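Local coordinates for protein acetaldehyde dehydrogenase (Acetylating) (Geobacillus thermoglucosidasius, PDB 5J78) that probably catalyses the coenzyme A-dependent, NAD-linked interconversion of acetaldehyde and acetyl-CoA, as an acetylating aldehyde dehydrogenase, at residues E35-L40 / T205-K210; G132-I137 / A157-V162; F163-S168 / I194-Q199; D215-T220 / Y230-P235; Y237-G242 / S438-C443. All blocks are in the same frame, centred on the assembly; numbering follows the deposited sequence.

In the fold
Contacts 2, 3 and 4 belong to one mixed sheet, consistent with the Rossmann-like coenzyme-binding domain of aldehyde dehydrogenases. Contacts 2 and 3 share strand 160-165, their centres about 13 Å apart. Contact 4 adjoins contact 2 through strand 216-219; just before it, Asp215 OD2 accepts from Ile133 N (2.7 Å) and OD1 binds magnesium. Contact 1 lays two helices over this sheet, packing Leu208 CG on Ala135 CB at 3.7 Å. Contact 5, with its centre about 13 Å from that of contact 4, follows the chain out of the sheet via Tyr237 and reaches the oxidised cysteine at position 273 through Gly242, so it lies near the probable active site.

Contact 1. Residues E35-L40 / T205-K210; sequences EVRNYL and TNELMK
Glu207 turns its carboxylate to Arg37 and rests its aliphatic part on Val36. Its CG is anti to the backbone N (chi1 -173°), which carries the chain across to helix 28-51, and the bend at chi2 then leads OE2 to the guanidinium. The Arg37 chain, extended from CG to NE, places NE 2.9 Å from Glu207 OE2 in a nearly straight salt-bridge bond (167° at the hydrogen). The carboxylate oxygen lies close to the guanidinium plane, whereas NE meets OE2 from above the carboxylate plane, so the pair is not a flat, two-pronged one. A water closes the second side of the link, accepting from Arg37 NH2 at 3.1 Å and donating to Glu207 OE1 at 2.8 Å. Below this polar rim, Val36 CG1 touches Glu207 CG and Leu208 CA, both at 3.8 Å.

The two helix segments run roughly parallel, 31° apart, with axes 9.6 Å from each other at closest approach. They lie side by side on the sheet face that carries Ile133, Ala135 and Val162, an arrangement consistent with the alpha/beta layering of the coenzyme-binding domain. Leu208 fills the angle between helices and sheet: its CB packs on Val36 CG1 at 4.0 Å and its CD1 on Leu40 CD2 at 4.2 Å, while its side chain also reaches Val162.

The strongest partner of Arg37 is Asp29 of the second subunit, and Asp27 of that subunit makes a further salt bridge. A leucine in its place would probably leave Glu207 and those two aspartates without their shared positive mate.

Contact 2. Residues G132-I137 / A157-V162; sequences GIVAGI and ARNAIV
Asn159 CG sits anti to the carbonyl carbon (chi1 -52°), which brings OD1 back to Gly132 N at 2.9 Å, and Ile161 CG1 lies anti to the backbone N (chi1 -179°), which sends CD1 to Val134 CG1 at 3.9 Å. The asparagine amide is held at both ends, since its ND2 bonds to the carbonyls of Ala154 and Leu460; the Gly132 donor approaches OD1 tilted out of the carbonyl plane.

Beyond this pair the backbones take over. Gly132 O accepts from Ala160 N, Val134 N donates to Ala160 O at 3.0 Å, Val134 O accepts from Val162 N at 2.8 Å, and Gly136 N ends the run on Val162 O at 2.9 Å. The nearly straight Val134 bond (175° at the hydrogen) and a CA spacing of 4.6 Å between Val134 and Ile161 mark a regular parallel pairing. Ile133 CG2 and Val162 CG2 pack on the opposite face from Val134 and Ile161. A methyl on Gly136 would come 3.3 Å from Ile161 CD1, so this residue leaves the isoleucine its place.

With helix 143-156 ending in a Schellman motif at Arg158 just before the second strand, the whole is a classic beta-alpha-beta crossover of the Rossmann-like domain.

Contact 3. Residues F163-S168 / I194-Q199; sequences FSPHPS and ISCITQ
Phe163 and Cys196 pair as parallel strand neighbours, the closing step of a beta-alpha-beta crossover that runs from strand 160-165 through helix 170-186 to strand 194-196 in the Rossmann-like sheet.

Two backbone hydrogen bonds define the pairing. Phe163 N donates to Ser195 O at 2.9 Å, and its carbonyl oxygen accepts from Ile197 N at 3.0 Å, with 171° and 169° at the respective hydrogens. Phe163 O also receives a CA-H contact from Cys196. The strands diverge beyond this bridge: the CA atoms of Phe163 and Cys196 are 4.4 Å apart, those of Ser164 and Ile197 5.5 Å.

Apolar packing gathers on the face of Phe163 and Cys196. The phenyl ring runs alongside Ile194, which offers CG2 to the ring edge near its plane, 3.8 Å from CE2. Helices 143-156 and 170-186 meet the Phe163 side chain here, through Val147 and Ala177.

Ile197 makes a separate van der Waals contact with CB and OG of Ser164, its CD1 lying 3.6 Å from Ser164 OG; Glu35 of helix 28-51 is also against Ile197.

Sulfur and proline make the last group. Cys196 SG, anti to its own backbone nitrogen (chi1 -176°), is carried forward along the strand to the Pro165 ring, which it meets at CG, 3.5 Å away, and at CD, 3.8 Å away.

Contact 4. Residues D215-T220 / Y230-P235; sequences DVILAT and YSSGKP. With MG (magnesium ion), chain H.
The Pro235 carbonyl is met in its own plane by Ile217 N, 3.0 Å from Pro235 O. The other flat group, the Asp215 carboxylate, is shared, OD1 binding magnesium at 2.2 Å beside two waters and OD2 accepting from Ile133 N. Asp215 O approaches the CD-CG edge of the Pro235 ring obliquely, 3.6 Å from CD.

This is the return loop of a beta-alpha-beta unit: strand 216-219, helix 223-229, then strand 236-238 alongside the first. The Ile217 bond is nearly straight (171° at the hydrogen) and begins the parallel pairing that Tyr237 continues; Val216 CA adds a CH contact to the same Pro235 oxygen.

Ile217 CD1 packs on Ser232 OG at 3.3 Å and on Lys234 CB at 4.0 Å. In Ser232 the hydroxyl stands between backbone N and carbonyl carbon (chi1 65°), which lets OG take the Lys234 N-H in an ST turn while donating to Ala229 O. A valine here would probably leave both of those backbone groups without their mate and set the turn free to shift. Lys234 NZ, 6.0 Å from Asp215 OD1, bonds instead to the carbonyls of His211 and Thr214.

Contact 5. Residues Y237-G242 / S438-C443; sequences YGVGPG and SLTLGC
Val239 and Gly442 bring the two backbones together, their CA atoms 4.6 Å apart, although the touching parts run 74° apart and no hydrogen bond passes directly between them. From strand 236-238 the chain leads on toward strand 244-248 of the second, parallel sheet, while 438-443 has no regular helix or strand. Leu441 O faces the Val239 side chain, 3.6 Å from CB.

Val239 CG1, anti to the carbonyl carbon (chi1 -57°), presses on Thr440 CG2 at 3.6 Å, the two side chains crossing at about a right angle. The threonine hydroxyl is hydrogen-bonded to that of Thr220. Cys443 points its SG at the Gly240 backbone, 3.5 Å from Gly240 N and 3.6 Å from Gly240 O. A CB on Gly240 would lie only 3.1 Å from that sulfur, so the bare glycine gives the thiol room.

Asn449 ties the segments indirectly, accepting from Cys443 N with OD1 and donating to Val239 O with ND2. Apolar and sulfur packing with this bridge is consistent with a defined path up to Gly242, whose N-H bonds to the 3-sulfinoalanine at position 273; in this family a cysteine is the nucleophile, so the contact probably borders the catalytic pocket.

Contact 1. Residues E35-L40 / T205-K210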
# COMPACT_ATOMS: atom_id res chain seq x y z
N GLU A 35 10.41 -11.60 18.06
CA GLU A 35 10.69 -11.03 19.38
C GLU A 35 9.55 -10.11 19.84
O GLU A 35 9.04 -10.26 20.95
CB GLU A 35 12.01 -10.28 19.35
CG GLU A 35 12.44 -9.69 20.71
CD GLU A 35 13.76 -8.88 20.65
OE1 GLU A 35 13.95 -8.05 19.73
OE2 GLU A 35 14.60 -9.06 21.54
N VAL A 36 9.13 -9.17 18.97
CA VAL A 36 7.97 -8.31 19.26
C VAL A 36 6.73 -9.11 19.66
O VAL A 36 6.06 -8.80 20.67
CB VAL A 36 7.61 -7.43 18.04
CG1 VAL A 36 6.31 -6.67 18.25
CG2 VAL A 36 8.74 -6.44 17.81
N ARG A 37 6.43 -10.16 18.90
CA ARG A 37 5.27 -11.01 19.20
C ARG A 37 5.42 -11.66 20.57
O ARG A 37 4.49 -11.63 21.36
CB ARG A 37 5.07 -12.07 18.13
CG ARG A 37 4.75 -11.46 16.75
CD ARG A 37 4.38 -12.52 15.73
NE ARG A 37 4.06 -11.98 14.41
CZ ARG A 37 3.84 -12.74 13.33
NH1 ARG A 37 3.92 -14.05 13.43
NH2 ARG A 37 3.56 -12.19 12.16
N ASN A 38 6.59 -12.20 20.88
CA ASN A 38 6.83 -12.74 22.20
C ASN A 38 6.67 -11.71 23.33
O ASN A 38 6.06 -12.00 24.34
CB ASN A 38 8.23 -13.34 22.28
CG ASN A 38 8.39 -14.60 21.41
OD1 ASN A 38 7.43 -15.28 21.09
ND2 ASN A 38 9.61 -14.90 21.02
N TYR A 39 7.22 -10.51 23.15
CA TYR A 39 7.06 -9.46 24.17
C TYR A 39 5.61 -9.08 24.39
O TYR A 39 5.18 -8.88 25.53
CB TYR A 39 7.85 -8.20 23.78
CG TYR A 39 9.35 -8.34 23.82
CD1 TYR A 39 9.96 -9.42 24.45
CD2 TYR A 39 10.16 -7.38 23.22
CE1 TYR A 39 11.35 -9.53 24.49
CE2 TYR A 39 11.53 -7.49 23.25
CZ TYR A 39 12.13 -8.57 23.89
OH TYR A 39 13.50 -8.68 23.91
N LEU A 40 4.85 -8.94 23.32
CA LEU A 40 3.46 -8.51 23.48
C LEU A 40 2.63 -9.59 24.19
O LEU A 40 1.78 -9.28 25.01
CB LEU A 40 2.85 -8.16 22.13
CG LEU A 40 3.32 -6.86 21.51
CD1 LEU A 40 2.95 -6.83 20.03
CD2 LEU A 40 2.74 -5.67 22.25
N THR A 205 9.45 -2.38 14.17
CA THR A 205 8.72 -1.15 14.49
C THR A 205 7.30 -1.24 13.97
O THR A 205 6.33 -0.92 14.67
CB THR A 205 9.40 0.08 13.89
OG1 THR A 205 10.77 0.10 14.30
CG2 THR A 205 8.70 1.35 14.36
N ASN A 206 7.19 -1.70 12.73
CA ASN A 206 5.91 -1.88 12.08
C ASN A 206 5.03 -2.91 12.80
O ASN A 206 3.83 -2.69 13.04
CB ASN A 206 6.15 -2.30 10.63
CG ASN A 206 4.87 -2.39 9.82
OD1 ASN A 206 4.25 -1.37 9.49
ND2 ASN A 206 4.47 -3.60 9.49
N GLU A 207 5.64 -4.03 13.18
CA GLU A 207 4.92 -5.08 13.88
C GLU A 207 4.40 -4.52 15.20
O GLU A 207 3.25 -4.71 15.55
CB GLU A 207 5.84 -6.29 14.13
CG GLU A 207 5.14 -7.52 14.72
CD GLU A 207 4.23 -8.25 13.72
OE1 GLU A 207 4.30 -7.96 12.51
OE2 GLU A 207 3.45 -9.12 14.15
N LEU A 208 5.26 -3.82 15.92
CA LEU A 208 4.89 -3.30 17.24
C LEU A 208 3.74 -2.29 17.15
O LEU A 208 2.84 -2.28 17.99
CB LEU A 208 6.09 -2.66 17.92
CG LEU A 208 5.77 -2.03 19.28
CD1 LEU A 208 5.35 -3.09 20.29
CD2 LEU A 208 6.99 -1.28 19.79
N MET A 209 3.79 -1.44 16.13
CA MET A 209 2.80 -0.39 15.98
C MET A 209 1.43 -0.94 15.55
O MET A 209 0.41 -0.39 15.94
CB MET A 209 3.27 0.67 14.98
CG MET A 209 4.35 1.60 15.52
SD MET A 209 4.57 3.02 14.44
CE MET A 209 5.88 3.86 15.32
N LYS A 210 1.40 -2.04 14.80
CA LYS A 210 0.14 -2.50 14.19
C LYS A 210 -0.43 -3.77 14.79
O LYS A 210 -1.54 -4.16 14.46
CB LYS A 210 0.35 -2.70 12.69
CG LYS A 210 0.75 -1.41 11.97
CD LYS A 210 1.09 -1.69 10.52
CE LYS A 210 1.20 -0.41 9.72
NZ LYS A 210 1.54 -0.68 8.29
O HOH W 1 3.64 -9.61 10.38

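Contact 2. Residues G132-I137 / A157-V162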
# COMPACT_ATOMS: atom_id res chain seq x y z
N GLY A 132 -3.94 -0.88 28.62
CA GLY A 132 -3.47 -2.23 28.34
C GLY A 132 -1.97 -2.33 28.08
O GLY A 132 -1.16 -2.41 29.01
N ILE A 133 -1.60 -2.40 26.80
CA ILE A 133 -0.19 -2.49 26.41
C ILE A 133 0.19 -1.26 25.61
O ILE A 133 -0.43 -0.97 24.58
CB ILE A 133 0.10 -3.74 25.55
CG1 ILE A 133 -0.36 -4.99 26.27
CG2 ILE A 133 1.61 -3.81 25.19
CD1 ILE A 133 -0.22 -6.25 25.44
N VAL A 134 1.20 -0.56 26.10
CA VAL A 134 1.73 0.64 25.44
C VAL A 134 2.96 0.27 24.63
O VAL A 134 3.82 -0.49 25.10
CB VAL A 134 2.09 1.75 26.46
CG1 VAL A 134 2.62 3.03 25.72
CG2 VAL A 134 0.89 2.09 27.33
N ALA A 135 3.01 0.80 23.41
CA ALA A 135 4.19 0.73 22.57
C ALA A 135 4.96 2.06 22.70
O ALA A 135 4.45 3.12 22.33
CB ALA A 135 3.81 0.46 21.13
N GLY A 136 6.16 2.00 23.25
CA GLY A 136 6.93 3.21 23.54
C GLY A 136 8.08 3.41 22.57
O GLY A 136 9.08 2.70 22.65
N ILE A 137 7.95 4.37 21.66
CA ILE A 137 9.03 4.66 20.70
C ILE A 137 10.01 5.66 21.31
O ILE A 137 9.60 6.74 21.75
CB ILE A 137 8.51 5.24 19.37
CG1 ILE A 137 7.33 4.42 18.81
CG2 ILE A 137 9.66 5.28 18.37
CD1 ILE A 137 7.63 2.95 18.58
N ALA A 157 -0.16 3.71 35.79
CA ALA A 157 -1.54 3.61 35.27
C ALA A 157 -1.97 2.16 35.03
O ALA A 157 -3.07 1.89 34.51
CB ALA A 157 -1.68 4.42 33.99
N ARG A 158 -1.07 1.24 35.39
CA ARG A 158 -1.32 -0.21 35.45
C ARG A 158 -1.26 -0.89 34.09
O ARG A 158 -1.96 -1.87 33.84
CB ARG A 158 -2.66 -0.51 36.13
CG ARG A 158 -2.75 0.08 37.55
CD ARG A 158 -4.17 0.47 37.92
NE ARG A 158 -4.99 -0.71 38.15
CZ ARG A 158 -6.30 -0.78 37.93
NH1 ARG A 158 -6.97 0.26 37.47
NH2 ARG A 158 -6.94 -1.90 38.18
N ASN A 159 -0.39 -0.38 33.23
CA ASN A 159 -0.12 -0.95 31.92
C ASN A 159 1.18 -1.75 31.86
O ASN A 159 2.05 -1.58 32.71
CB ASN A 159 -0.06 0.17 30.89
CG ASN A 159 -1.27 1.07 30.95
OD1 ASN A 159 -2.38 0.65 30.58
ND2 ASN A 159 -1.09 2.27 31.46
N ALA A 160 1.29 -2.59 30.84
CA ALA A 160 2.58 -3.13 30.39
C ALA A 160 3.12 -2.17 29.33
O ALA A 160 2.35 -1.40 28.76
CB ALA A 160 2.44 -4.56 29.82
N ILE A 161 4.41 -2.20 29.06
CA ILE A 161 4.98 -1.34 28.02
C ILE A 161 6.09 -2.08 27.29
O ILE A 161 6.91 -2.77 27.92
CB ILE A 161 5.49 0.01 28.58
CG1 ILE A 161 6.05 0.88 27.45
CG2 ILE A 161 6.54 -0.19 29.67
CD1 ILE A 161 5.94 2.36 27.73
N VAL A 162 6.07 -1.97 25.96
CA VAL A 162 7.11 -2.53 25.08
C VAL A 162 7.82 -1.39 24.36
O VAL A 162 7.19 -0.65 23.62
CB VAL A 162 6.54 -3.51 24.02
CG1 VAL A 162 7.65 -4.09 23.17
CG2 VAL A 162 5.73 -4.62 24.66

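Contact 3. Residues F163-S168 / I194-Q199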
# COMPACT_ATOMS: atom_id res chain seq x y z
N PHE A 163 9.13 -1.28 24.59
CA PHE A 163 9.94 -0.21 23.99
C PHE A 163 10.57 -0.55 22.65
O PHE A 163 10.95 -1.69 22.40
CB PHE A 163 11.05 0.19 24.96
CG PHE A 163 10.54 0.91 26.15
CD1 PHE A 163 9.99 2.17 26.02
CD2 PHE A 163 10.56 0.32 27.40
CE1 PHE A 163 9.50 2.85 27.11
CE2 PHE A 163 10.08 0.99 28.51
CZ PHE A 163 9.54 2.25 28.35
N SER A 164 10.67 0.48 21.81
CA SER A 164 11.35 0.39 20.52
C SER A 164 12.41 1.49 20.42
O SER A 164 12.07 2.67 20.25
CB SER A 164 10.33 0.50 19.37
OG SER A 164 10.94 0.31 18.10
N PRO A 165 13.71 1.12 20.53
CA PRO A 165 14.81 2.08 20.37
C PRO A 165 15.09 2.49 18.95
O PRO A 165 14.89 1.73 18.00
CB PRO A 165 16.05 1.33 20.89
CG PRO A 165 15.56 0.07 21.45
CD PRO A 165 14.23 -0.22 20.82
N HIS A 166 15.56 3.72 18.82
CA HIS A 166 16.33 4.16 17.67
C HIS A 166 17.56 3.23 17.50
O HIS A 166 18.20 2.84 18.48
CB HIS A 166 16.74 5.62 17.91
CG HIS A 166 17.24 6.33 16.69
ND1 HIS A 166 18.44 6.03 16.09
CD2 HIS A 166 16.73 7.38 16.00
CE1 HIS A 166 18.63 6.84 15.06
NE2 HIS A 166 17.61 7.67 14.99
N PRO A 167 17.90 2.84 16.27
CA PRO A 167 19.02 1.90 16.14
C PRO A 167 20.37 2.41 16.72
O PRO A 167 21.15 1.61 17.24
CB PRO A 167 19.13 1.71 14.62
CG PRO A 167 17.79 2.02 14.11
CD PRO A 167 17.24 3.10 14.98
N SER A 168 20.61 3.72 16.70
CA SER A 168 21.88 4.23 17.20
C SER A 168 21.94 4.30 18.74
O SER A 168 22.96 4.70 19.33
CB SER A 168 22.17 5.60 16.60
OG SER A 168 21.35 6.59 17.18
N ILE A 194 7.73 -4.94 31.38
CA ILE A 194 8.54 -3.94 30.69
C ILE A 194 9.58 -4.67 29.86
O ILE A 194 10.34 -5.49 30.40
CB ILE A 194 9.25 -3.01 31.67
CG1 ILE A 194 8.24 -2.29 32.57
CG2 ILE A 194 10.10 -1.99 30.93
CD1 ILE A 194 8.87 -1.78 33.84
N SER A 195 9.60 -4.39 28.57
CA SER A 195 10.48 -5.09 27.63
C SER A 195 11.00 -4.10 26.61
O SER A 195 10.48 -2.98 26.50
CB SER A 195 9.75 -6.25 26.94
OG SER A 195 8.54 -5.82 26.32
N CYS A 196 12.03 -4.50 25.86
CA CYS A 196 12.60 -3.65 24.83
C CYS A 196 13.15 -4.48 23.67
O CYS A 196 13.87 -5.45 23.88
CB CYS A 196 13.69 -2.76 25.43
SG CYS A 196 14.47 -1.55 24.35
N ILE A 197 12.78 -4.09 22.45
CA ILE A 197 13.33 -4.67 21.23
C ILE A 197 14.87 -4.58 21.26
O ILE A 197 15.42 -3.50 21.47
CB ILE A 197 12.78 -3.94 19.96
CG1 ILE A 197 11.28 -4.21 19.79
CG2 ILE A 197 13.50 -4.39 18.71
CD1 ILE A 197 10.61 -3.25 18.83
N THR A 198 15.55 -5.69 21.03
CA THR A 198 17.02 -5.72 21.08
C THR A 198 17.65 -5.58 19.70
O THR A 198 18.78 -5.14 19.58
CB THR A 198 17.53 -7.01 21.71
OG1 THR A 198 17.13 -8.13 20.92
CG2 THR A 198 16.97 -7.16 23.12
N GLN A 199 16.90 -5.95 18.67
CA GLN A 199 17.35 -5.89 17.29
C GLN A 199 16.43 -4.95 16.50
O GLN A 199 15.51 -5.43 15.81
CB GLN A 199 17.33 -7.30 16.65
CG GLN A 199 17.70 -8.50 17.57
CD GLN A 199 17.07 -9.83 17.08
OE1 GLN A 199 15.88 -10.10 17.33
NE2 GLN A 199 17.86 -10.65 16.39

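Contact 4. Residues D215-T220 / Y230-P235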
# COMPACT_ATOMS: atom_id res chain seq x y z
N ASP A 215 -2.09 -1.54 22.30
CA ASP A 215 -3.27 -0.72 22.61
C ASP A 215 -3.11 0.77 22.34
O ASP A 215 -4.02 1.42 21.82
CB ASP A 215 -3.66 -0.92 24.06
CG ASP A 215 -4.20 -2.28 24.31
OD1 ASP A 215 -5.17 -2.66 23.59
OD2 ASP A 215 -3.63 -3.01 25.14
N VAL A 216 -1.97 1.32 22.73
CA VAL A 216 -1.63 2.72 22.49
C VAL A 216 -0.15 2.83 22.13
O VAL A 216 0.68 2.11 22.70
CB VAL A 216 -1.96 3.60 23.70
CG1 VAL A 216 -1.63 5.05 23.42
CG2 VAL A 216 -3.47 3.46 24.05
N ILE A 217 0.14 3.69 21.17
CA ILE A 217 1.52 4.03 20.80
C ILE A 217 1.88 5.40 21.39
O ILE A 217 1.20 6.39 21.12
CB ILE A 217 1.71 4.11 19.26
CG1 ILE A 217 1.22 2.83 18.58
CG2 ILE A 217 3.21 4.43 18.88
CD1 ILE A 217 1.05 2.96 17.08
N LEU A 218 2.93 5.45 22.19
CA LEU A 218 3.60 6.72 22.53
C LEU A 218 4.77 6.89 21.59
O LEU A 218 5.77 6.18 21.71
CB LEU A 218 4.09 6.73 23.97
CG LEU A 218 3.07 6.62 25.10
CD1 LEU A 218 3.80 6.83 26.42
CD2 LEU A 218 1.95 7.64 24.93
N ALA A 219 4.66 7.85 20.68
CA ALA A 219 5.64 8.01 19.62
C ALA A 219 6.46 9.28 19.83
O ALA A 219 6.05 10.38 19.44
CB ALA A 219 4.95 8.02 18.28
N THR A 220 7.61 9.12 20.47
CA THR A 220 8.54 10.21 20.63
C THR A 220 9.69 10.02 19.65
O THR A 220 10.54 9.16 19.83
CB THR A 220 9.05 10.29 22.07
OG1 THR A 220 7.92 10.25 22.95
CG2 THR A 220 9.85 11.59 22.30
N TYR A 230 0.60 7.72 13.52
CA TYR A 230 -0.77 8.15 13.19
C TYR A 230 -1.32 7.49 11.90
O TYR A 230 -2.44 7.81 11.46
CB TYR A 230 -0.83 9.68 13.09
CG TYR A 230 -0.88 10.32 14.45
CD1 TYR A 230 -2.06 10.36 15.18
CD2 TYR A 230 0.26 10.84 15.04
CE1 TYR A 230 -2.11 10.92 16.43
CE2 TYR A 230 0.22 11.41 16.30
CZ TYR A 230 -0.96 11.44 17.00
OH TYR A 230 -0.99 12.01 18.26
N SER A 231 -0.55 6.56 11.33
CA SER A 231 -0.94 5.83 10.12
C SER A 231 -1.09 4.36 10.44
O SER A 231 -1.33 3.56 9.56
CB SER A 231 0.10 5.98 9.02
OG SER A 231 0.27 7.32 8.61
N SER A 232 -0.92 4.02 11.72
CA SER A 232 -0.80 2.63 12.15
C SER A 232 -2.10 1.88 12.28
O SER A 232 -2.11 0.65 12.41
CB SER A 232 -0.10 2.58 13.49
OG SER A 232 -0.92 3.22 14.46
N GLY A 233 -3.20 2.63 12.31
CA GLY A 233 -4.49 2.05 12.63
C GLY A 233 -4.75 2.00 14.13
O GLY A 233 -5.80 1.49 14.54
N LYS A 234 -3.82 2.52 14.94
CA LYS A 234 -3.95 2.51 16.41
C LYS A 234 -4.02 3.92 16.99
O LYS A 234 -3.47 4.85 16.43
CB LYS A 234 -2.76 1.83 17.10
CG LYS A 234 -2.47 0.45 16.67
CD LYS A 234 -3.35 -0.55 17.35
CE LYS A 234 -2.85 -1.94 17.08
NZ LYS A 234 -3.75 -2.92 17.74
N PRO A 235 -4.63 4.06 18.17
CA PRO A 235 -4.54 5.30 18.93
C PRO A 235 -3.08 5.63 19.27
O PRO A 235 -2.32 4.74 19.71
CB PRO A 235 -5.36 4.99 20.20
CG PRO A 235 -6.21 3.85 19.83
CD PRO A 235 -5.41 3.04 18.88
MG MG H . -6.19 -4.35 22.64
O HOH W 2 -5.63 -3.73 20.72
O HOH W 3 -6.96 -4.61 24.53

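Contact 5. Residues Y237-G242 / S438-C443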
# COMPACT_ATOMS: atom_id res chain seq x y z
N TYR A 237 -0.22 8.83 20.81
CA TYR A 237 0.22 10.12 21.29
C TYR A 237 1.57 10.41 20.68
O TYR A 237 2.59 9.79 21.05
CB TYR A 237 0.28 10.17 22.81
CG TYR A 237 -1.06 10.11 23.49
CD1 TYR A 237 -1.81 11.25 23.71
CD2 TYR A 237 -1.59 8.90 23.94
CE1 TYR A 237 -3.05 11.20 24.33
CE2 TYR A 237 -2.81 8.84 24.56
CZ TYR A 237 -3.54 10.00 24.76
OH TYR A 237 -4.77 9.94 25.37
N GLY A 238 1.59 11.36 19.76
CA GLY A 238 2.82 11.73 19.06
C GLY A 238 3.41 13.01 19.62
O GLY A 238 2.80 13.66 20.47
N VAL A 239 4.61 13.34 19.16
CA VAL A 239 5.20 14.65 19.40
C VAL A 239 5.40 15.35 18.08
O VAL A 239 5.16 14.80 17.02
CB VAL A 239 6.57 14.55 20.10
CG1 VAL A 239 6.45 13.79 21.42
CG2 VAL A 239 7.58 13.85 19.18
N GLY A 240 5.83 16.60 18.16
CA GLY A 240 6.30 17.32 17.00
C GLY A 240 7.67 17.87 17.34
O GLY A 240 8.06 17.89 18.50
N PRO A 241 8.41 18.30 16.32
CA PRO A 241 9.73 18.91 16.54
C PRO A 241 9.63 20.35 17.07
O PRO A 241 8.61 21.02 16.90
CB PRO A 241 10.36 18.87 15.14
CG PRO A 241 9.20 18.99 14.22
CD PRO A 241 8.12 18.14 14.88
N GLY A 242 10.70 20.79 17.72
CA GLY A 242 10.82 22.16 18.19
C GLY A 242 11.69 23.01 17.27
O GLY A 242 12.50 22.49 16.51
N SER A 438 7.65 15.86 31.88
CA SER A 438 7.47 14.92 30.77
C SER A 438 8.62 15.04 29.78
O SER A 438 9.21 16.12 29.63
CB SER A 438 6.12 15.20 30.07
OG SER A 438 5.91 14.36 28.93
N LEU A 439 8.90 13.94 29.09
CA LEU A 439 9.80 13.97 27.93
C LEU A 439 9.06 13.63 26.63
O LEU A 439 9.68 13.29 25.62
CB LEU A 439 10.98 13.00 28.18
CG LEU A 439 11.85 13.47 29.34
CD1 LEU A 439 12.93 12.47 29.75
CD2 LEU A 439 12.49 14.80 29.01
N THR A 440 7.73 13.75 26.65
CA THR A 440 6.92 13.56 25.46
C THR A 440 5.99 14.75 25.40
O THR A 440 4.95 14.79 26.07
CB THR A 440 6.13 12.26 25.50
OG1 THR A 440 7.06 11.17 25.43
CG2 THR A 440 5.11 12.17 24.32
N LEU A 441 6.40 15.72 24.60
CA LEU A 441 5.75 17.02 24.56
C LEU A 441 4.86 17.08 23.33
O LEU A 441 5.34 17.15 22.21
CB LEU A 441 6.79 18.13 24.56
CG LEU A 441 7.28 18.62 25.93
CD1 LEU A 441 7.65 17.47 26.81
CD2 LEU A 441 8.47 19.61 25.82
N GLY A 442 3.55 16.99 23.53
CA GLY A 442 2.63 16.99 22.41
C GLY A 442 2.51 18.38 21.82
O GLY A 442 2.50 19.37 22.55
N CYS A 443 2.42 18.47 20.50
CA CYS A 443 2.38 19.77 19.82
C CYS A 443 1.01 20.13 19.28
O CYS A 443 0.88 21.02 18.43
CB CYS A 443 3.41 19.80 18.70
SG CYS A 443 5.13 19.76 19.37